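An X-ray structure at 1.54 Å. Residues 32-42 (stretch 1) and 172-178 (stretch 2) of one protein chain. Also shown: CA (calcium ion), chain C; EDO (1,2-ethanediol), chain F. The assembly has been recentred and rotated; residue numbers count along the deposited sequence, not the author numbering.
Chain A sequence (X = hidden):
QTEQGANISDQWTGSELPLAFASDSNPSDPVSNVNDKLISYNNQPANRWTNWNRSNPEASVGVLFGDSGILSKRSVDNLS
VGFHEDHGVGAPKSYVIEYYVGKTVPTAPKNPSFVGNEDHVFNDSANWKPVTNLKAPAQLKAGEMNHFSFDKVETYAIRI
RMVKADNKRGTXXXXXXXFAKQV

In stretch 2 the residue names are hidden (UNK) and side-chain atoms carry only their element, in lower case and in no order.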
ATOM      1  N   SER A  32      -1.647   8.363   3.174  1.00  8.22           N
ATOM      2  CA  SER A  32      -2.555   8.242   4.336  1.00  7.93           C
ATOM      3  C   SER A  32      -3.999   8.075   3.879  1.00  8.29           C
ATOM      4  O   SER A  32      -4.834   7.496   4.577  1.00  8.31           O
ATOM      5  CB  SER A  32      -2.412   9.485   5.244  1.00  8.99           C
ATOM      6  OG  SER A  32      -2.591  10.673   4.503  1.00 10.43           O
ATOM      7  N   ASN A  33      -4.337   8.509   2.659  1.00  7.38           N
ATOM      8  CA  ASN A  33      -5.642   8.203   2.097  1.00  7.16           C
ATOM      9  C   ASN A  33      -5.991   6.782   1.921  1.00  8.10           C
ATOM     10  O   ASN A  33      -7.143   6.461   1.716  1.00  8.19           O
ATOM     11  CB  ASN A  33      -5.824   8.897   0.760  1.00  7.66           C
ATOM     12  CG  ASN A  33      -5.982  10.417   0.890  1.00  8.27           C
ATOM     13  OD1 ASN A  33      -6.397  10.939   1.938  1.00  9.53           O
ATOM     14  ND2 ASN A  33      -5.745  11.108  -0.190  1.00  8.67           N
ATOM     15  N   VAL A  34      -5.014   5.862   1.918  1.00  7.33           N
ATOM     16  CA  VAL A  34      -5.347   4.485   1.606  1.00  7.44           C
ATOM     17  C   VAL A  34      -5.824   3.641   2.821  1.00  7.21           C
ATOM     18  O   VAL A  34      -6.189   2.497   2.637  1.00  7.42           O
ATOM     19  CB  VAL A  34      -4.269   3.694   0.854  1.00  7.17           C
ATOM     20  CG1 VAL A  34      -3.764   4.478  -0.368  1.00  7.50           C
ATOM     21  CG2 VAL A  34      -3.088   3.285   1.769  1.00  7.82           C
ATOM     22  N   ASN A  35      -5.712   4.206   4.025  1.00  7.73           N
ATOM     23  CA  ASN A  35      -6.177   3.436   5.185  1.00  7.62           C
ATOM     24  C   ASN A  35      -6.950   4.323   6.097  1.00  8.43           C
ATOM     25  O   ASN A  35      -6.951   4.134   7.354  1.00  8.94           O
ATOM     26  CB  ASN A  35      -5.010   2.755   5.926  1.00  8.07           C
ATOM     27  CG  ASN A  35      -4.073   3.713   6.584  1.00  8.31           C
ATOM     28  OD1 ASN A  35      -3.938   4.863   6.239  1.00  9.01           O
ATOM     29  ND2 ASN A  35      -3.323   3.158   7.594  1.00  8.40           N
ATOM     30  N   ASP A  36      -7.736   5.243   5.499  1.00  8.60           N
ATOM     31  CA  ASP A  36      -8.528   6.224   6.244  1.00  9.19           C
ATOM     32  C   ASP A  36     -10.013   5.818   6.393  1.00  9.28           C
ATOM     33  O   ASP A  36     -10.808   6.612   6.959  1.00 10.23           O
ATOM     34  CB  ASP A  36      -8.398   7.605   5.678  1.00  8.97           C
ATOM     35  CG  ASP A  36      -8.956   7.751   4.296  1.00  9.52           C
ATOM     36  OD1 ASP A  36      -9.443   6.799   3.721  1.00  8.71           O
ATOM     37  OD2 ASP A  36      -8.827   8.871   3.783  1.00 11.48           O
ATOM     38  N   LYS A  37     -10.360   4.648   5.908  1.00  9.43           N
ATOM     39  CA  LYS A  37     -11.713   4.061   5.966  1.00  9.83           C
ATOM     40  C   LYS A  37     -12.668   4.784   5.063  1.00 11.09           C
ATOM     41  O   LYS A  37     -13.875   4.502   5.110  1.00 16.15           O
ATOM     42  CB  LYS A  37     -12.259   3.969   7.422  1.00 11.01           C
ATOM     43  CG  LYS A  37     -11.405   2.985   8.272  1.00 13.01           C
ATOM     44  CD  LYS A  37     -11.653   3.222   9.735  1.00 15.29           C
ATOM     45  CE  LYS A  37     -10.809   4.410  10.224  1.00 19.88           C
ATOM     46  NZ  LYS A  37     -10.915   4.764  11.659  1.00 22.52           N
ATOM     47  N   LEU A  38     -12.199   5.677   4.198  1.00 10.40           N
ATOM     48  CA  LEU A  38     -13.051   6.319   3.182  1.00 10.34           C
ATOM     49  C   LEU A  38     -12.729   5.636   1.868  1.00 10.57           C
ATOM     50  O   LEU A  38     -11.567   5.409   1.552  1.00  9.98           O
ATOM     51  CB  LEU A  38     -12.769   7.807   3.074  1.00 12.29           C
ATOM     52  CG  LEU A  38     -13.064   8.620   4.314  1.00 15.46           C
ATOM     53  CD1 LEU A  38     -12.679  10.071   4.095  1.00 18.15           C
ATOM     54  CD2 LEU A  38     -14.529   8.464   4.737  1.00 16.17           C
ATOM     55  N   ILE A  39     -13.730   5.258   1.125  1.00  8.98           N
ATOM     56  CA  ILE A  39     -13.575   4.578  -0.134  1.00  9.89           C
ATOM     57  C   ILE A  39     -14.327   5.391  -1.141  1.00 10.31           C
ATOM     58  O   ILE A  39     -15.561   5.578  -1.038  1.00 12.69           O
ATOM     59  CB  ILE A  39     -14.102   3.145  -0.112  1.00 10.67           C
ATOM     60  CG1 ILE A  39     -13.342   2.345   0.988  1.00 11.63           C
ATOM     61  CG2 ILE A  39     -13.994   2.508  -1.490  1.00 12.07           C
ATOM     62  CD1 ILE A  39     -13.666   0.890   0.988  1.00 14.41           C
ATOM     63  N   SER A  40     -13.624   5.909  -2.150  1.00  9.78           N
ATOM     64  CA  SER A  40     -14.264   6.711  -3.195  1.00 10.35           C
ATOM     65  C   SER A  40     -13.635   6.414  -4.543  1.00  9.73           C
ATOM     66  O   SER A  40     -12.424   6.482  -4.724  1.00  9.56           O
ATOM     67  CB  SER A  40     -14.117   8.191  -2.934  1.00 10.73           C
ATOM     68  OG  SER A  40     -14.711   8.870  -4.062  1.00 11.77           O
ATOM     69  N   TYR A  41     -14.471   6.129  -5.518  1.00  9.51           N
ATOM     70  CA  TYR A  41     -14.015   5.886  -6.881  1.00  9.60           C
ATOM     71  C   TYR A  41     -14.224   7.066  -7.841  1.00 10.67           C
ATOM     72  O   TYR A  41     -14.089   6.928  -9.040  1.00 11.03           O
ATOM     73  CB  TYR A  41     -14.676   4.617  -7.418  1.00 10.41           C
ATOM     74  CG  TYR A  41     -14.217   3.419  -6.627  1.00  9.75           C
ATOM     75  CD1 TYR A  41     -13.009   2.796  -6.862  1.00  9.65           C
ATOM     76  CD2 TYR A  41     -15.026   2.893  -5.635  1.00 10.01           C
ATOM     77  CE1 TYR A  41     -12.638   1.688  -6.088  1.00  9.18           C
ATOM     78  CE2 TYR A  41     -14.664   1.819  -4.896  1.00  9.18           C
ATOM     79  CZ  TYR A  41     -13.486   1.189  -5.158  1.00  9.41           C
ATOM     80  OH  TYR A  41     -13.063   0.101  -4.420  1.00  9.30           O
ATOM     81  N   ASN A  42     -14.488   8.216  -7.254  1.00 11.07           N
ATOM     82  CA  ASN A  42     -14.718   9.436  -8.038  1.00 11.74           C
ATOM     83  C   ASN A  42     -14.126  10.647  -7.340  1.00 12.74           C
ATOM     84  O   ASN A  42     -13.220  10.535  -6.518  1.00 10.93           O
ATOM     85  CB  ASN A  42     -16.221   9.530  -8.385  1.00 13.38           C
ATOM     86  CG  ASN A  42     -17.070   9.603  -7.154  1.00 14.30           C
ATOM     87  OD1 ASN A  42     -16.694  10.157  -6.149  1.00 13.83           O
ATOM     88  ND2 ASN A  42     -18.238   8.972  -7.225  1.00 18.84           N
ATOM     89  N   UNK A 172      -3.326   4.461  -9.046  1.00  9.50           N
ATOM     90  CA  UNK A 172      -4.248   5.048  -8.102  1.00  8.74           C
ATOM     91  C   UNK A 172      -4.988   4.026  -7.214  1.00  7.97           C
ATOM     92  O   UNK A 172      -5.540   3.054  -7.709  1.00  8.60           O
ATOM     93  c   UNK A 172      -5.276   5.870  -8.858  1.00  9.17           C
ATOM     94  o   UNK A 172      -6.258   6.489  -8.026  1.00  9.59           O
ATOM     95  N   UNK A 173      -5.086   4.324  -5.935  1.00  7.16           N
ATOM     96  CA  UNK A 173      -5.708   3.464  -4.920  1.00  6.54           C
ATOM     97  C   UNK A 173      -6.523   4.319  -3.966  1.00  6.20           C
ATOM     98  O   UNK A 173      -5.994   5.209  -3.327  1.00  7.25           O
ATOM     99  c   UNK A 173      -5.270   1.964  -2.933  1.00  6.66           C
ATOM    100  c   UNK A 173      -2.622   1.167  -4.302  1.00  7.22           C
ATOM    101  c   UNK A 173      -3.861   1.743  -4.991  1.00  7.32           C
ATOM    102  c   UNK A 173      -4.638   2.724  -4.122  1.00  6.74           C
ATOM    103  N   UNK A 174      -7.824   3.977  -3.826  1.00  6.95           N
ATOM    104  CA  UNK A 174      -8.654   4.703  -2.825  1.00  7.14           C
ATOM    105  C   UNK A 174      -8.512   4.121  -1.389  1.00  6.86           C
ATOM    106  O   UNK A 174      -8.554   4.862  -0.445  1.00  7.25           O
ATOM    107  c   UNK A 174     -10.768   3.514  -3.504  1.00  8.28           C
ATOM    108  o   UNK A 174     -10.817   5.529  -2.227  1.00  7.79           O
ATOM    109  c   UNK A 174     -10.101   4.800  -3.236  1.00  7.71           C
ATOM    110  N   UNK A 175      -8.281   2.817  -1.301  1.00  7.66           N
ATOM    111  CA  UNK A 175      -8.182   2.147   0.017  1.00  7.57           C
ATOM    112  C   UNK A 175      -7.530   0.821  -0.174  1.00  6.90           C
ATOM    113  O   UNK A 175      -7.766   0.159  -1.172  1.00  7.69           O
ATOM    114  c   UNK A 175      -9.656   1.683   2.105  1.00  8.47           C
ATOM    115  c   UNK A 175      -9.603   2.001   0.614  1.00  7.75           C
ATOM    116  c   UNK A 175      -9.297   2.788   3.041  1.00  8.71           C
ATOM    117  o   UNK A 175      -9.335   2.554   4.304  1.00  8.92           O
ATOM    118  o   UNK A 175      -8.976   3.916   2.620  1.00  8.30           O
ATOM    119  N   UNK A 176      -6.759   0.430   0.859  1.00  7.76           N
ATOM    120  CA  UNK A 176      -6.326  -0.944   1.004  1.00  7.60           C
ATOM    121  C   UNK A 176      -6.921  -1.476   2.285  1.00  8.12           C
ATOM    122  O   UNK A 176      -7.262  -0.689   3.176  1.00  8.13           O
ATOM    123  c   UNK A 176      -4.211  -0.528   2.333  1.00  8.20           C
ATOM    124  c   UNK A 176      -4.810  -1.100   1.054  1.00  8.08           C
ATOM    125  c   UNK A 176      -4.184  -0.451  -0.189  1.00  8.56           C
ATOM    126  N   UNK A 177      -7.088  -2.796   2.365  1.00  8.86           N
ATOM    127  CA  UNK A 177      -7.502  -3.441   3.617  1.00  9.20           C
ATOM    128  C   UNK A 177      -6.717  -4.755   3.798  1.00  9.44           C
ATOM    129  O   UNK A 177      -6.554  -5.529   2.853  1.00 10.87           O
ATOM    130  c   UNK A 177      -9.792  -2.435   3.464  1.00 11.08           C
ATOM    131  c   UNK A 177     -11.320  -2.676   3.502  1.00 12.57           C
ATOM    132  o   UNK A 177     -11.829  -3.679   3.038  1.00 14.34           O
ATOM    133  c   UNK A 177      -9.007  -3.728   3.611  1.00 10.36           C
ATOM    134  n   UNK A 177     -12.001  -1.738   4.053  1.00 13.58           N
ATOM    135  N   UNK A 178      -6.243  -4.947   5.019  1.00  9.67           N
ATOM    136  CA  UNK A 178      -5.531  -6.162   5.400  1.00 10.77           C
ATOM    137  C   UNK A 178      -6.215  -6.685   6.671  1.00 10.23           C
ATOM    138  O   UNK A 178      -6.474  -5.891   7.584  1.00 10.59           O
ATOM    139  c   UNK A 178      -4.044  -5.882   5.681  1.00 11.09           C
ATOM    140  c   UNK A 178      -1.986  -4.784   4.739  1.00 11.29           C
ATOM    141  c   UNK A 178      -3.295  -7.189   5.977  1.00 11.99           C
ATOM    142  c   UNK A 178      -3.385  -5.295   4.435  1.00 11.28           C
TER
HETATM  143 CA    CA C2644      -9.331   5.894   1.516  1.00  7.43          CA
HETATM  144  C1  EDO F2647      -7.456  14.025  -1.333  1.00 14.77           C
HETATM  145  O1  EDO F2647      -6.175  13.947  -0.756  1.00 13.30           O
HETATM  146  C2  EDO F2647      -7.397  13.618  -2.795  1.00 14.49           C
HETATM  147  O2  EDO F2647      -7.121  12.198  -2.937  1.00 11.38           O

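Position 172 carries one carbon followed by one oxygen, and no part of it reaches stretch 1. A two-atom side chain ending in oxygen is that of serine, so this is Ser172, with chi1 in the t well.

Position 173 has four carbons and no heteroatom. The side chain forks at its first carbon, and one arm is two carbons long; the short arm lies 3.9 Å from CG1 of Val34. A beta-branched C4 chain is isoleucine: Ile173, whose CG2 makes this apolar contact.

At position 174 one carbon bears an oxygen and a second carbon. The oxygen accepts a nearly straight hydrogen bond from Ser40 N (2.8 Å, 177°), while the terminal carbon lies over one face of the Tyr41 ring, 4.1 Å from its centroid, and 3.9 Å from CG2 of Ile39. Valine would have a similar outline, but a carbon could not accept the bond from the Ser40 amide; the residue is Thr174. Its OG1 and CG2 thus meet polar and apolar surroundings respectively, while its backbone O turns to a calcium ion 2.4 Å away.

Position 175 shows three carbons, the third carrying two oxygens. One oxygen is 2.3 Å from the calcium; the other accepts a hydrogen bond from Lys37 N at 2.8 Å. Two terminal oxygens at the end of a three-carbon chain identify a carboxylate, and the length makes it Glu175. OE1 binds the metal and also receives a weak hydrogen bond from Asp36 N (3.4 Å), whereas OE2 takes the Lys37 amide. Closer to the backbone, its CB packs 3.8 Å from CG1 of Ile39.

Position 176 has three carbons, the first bearing the other two. One of the tips is 4.0 Å from CG2 of Val34, and the backbone N donates to Val34 O (2.8 Å, 170°). The symmetric fork without heteroatoms is valine: Val176, with CG2 as the tip in contact.

Position 177 has three carbons, the third carrying one oxygen and one nitrogen. That nitrogen approaches CD1 of Ile39 at 4.4 Å, a peripheral contact. The terminal amide on a chain of this length is glutamine, Gln177.

Position 178 repeats the four-carbon pattern of a first-carbon fork with one longer arm, but stays out of reach of stretch 1. It is Ile178.

The contact is organised around the calcium. Asn33 O, Asp36 OD1 and Leu38 O from stretch 1 converge with Thr174 O and Glu175 OE1 at 2.3 to 2.4 Å from the ion, which takes one further ligand from elsewhere in the structure. The metal reconciles oxygens that would otherwise repel: Asn33 O and Thr174 O lie 3.0 Å apart. Asp36 OD1 also accepts a hydrogen bond from Leu38 N (3.0 Å), bracing the loop. Beyond the ion, the amides of Val176 and Ser40 tie the stretches together, and Val34 packs against the side chains of Ile173 and Val176, through CG1 and CG2 respectively.

Stretch 2, residues 172-178: SITEVQI
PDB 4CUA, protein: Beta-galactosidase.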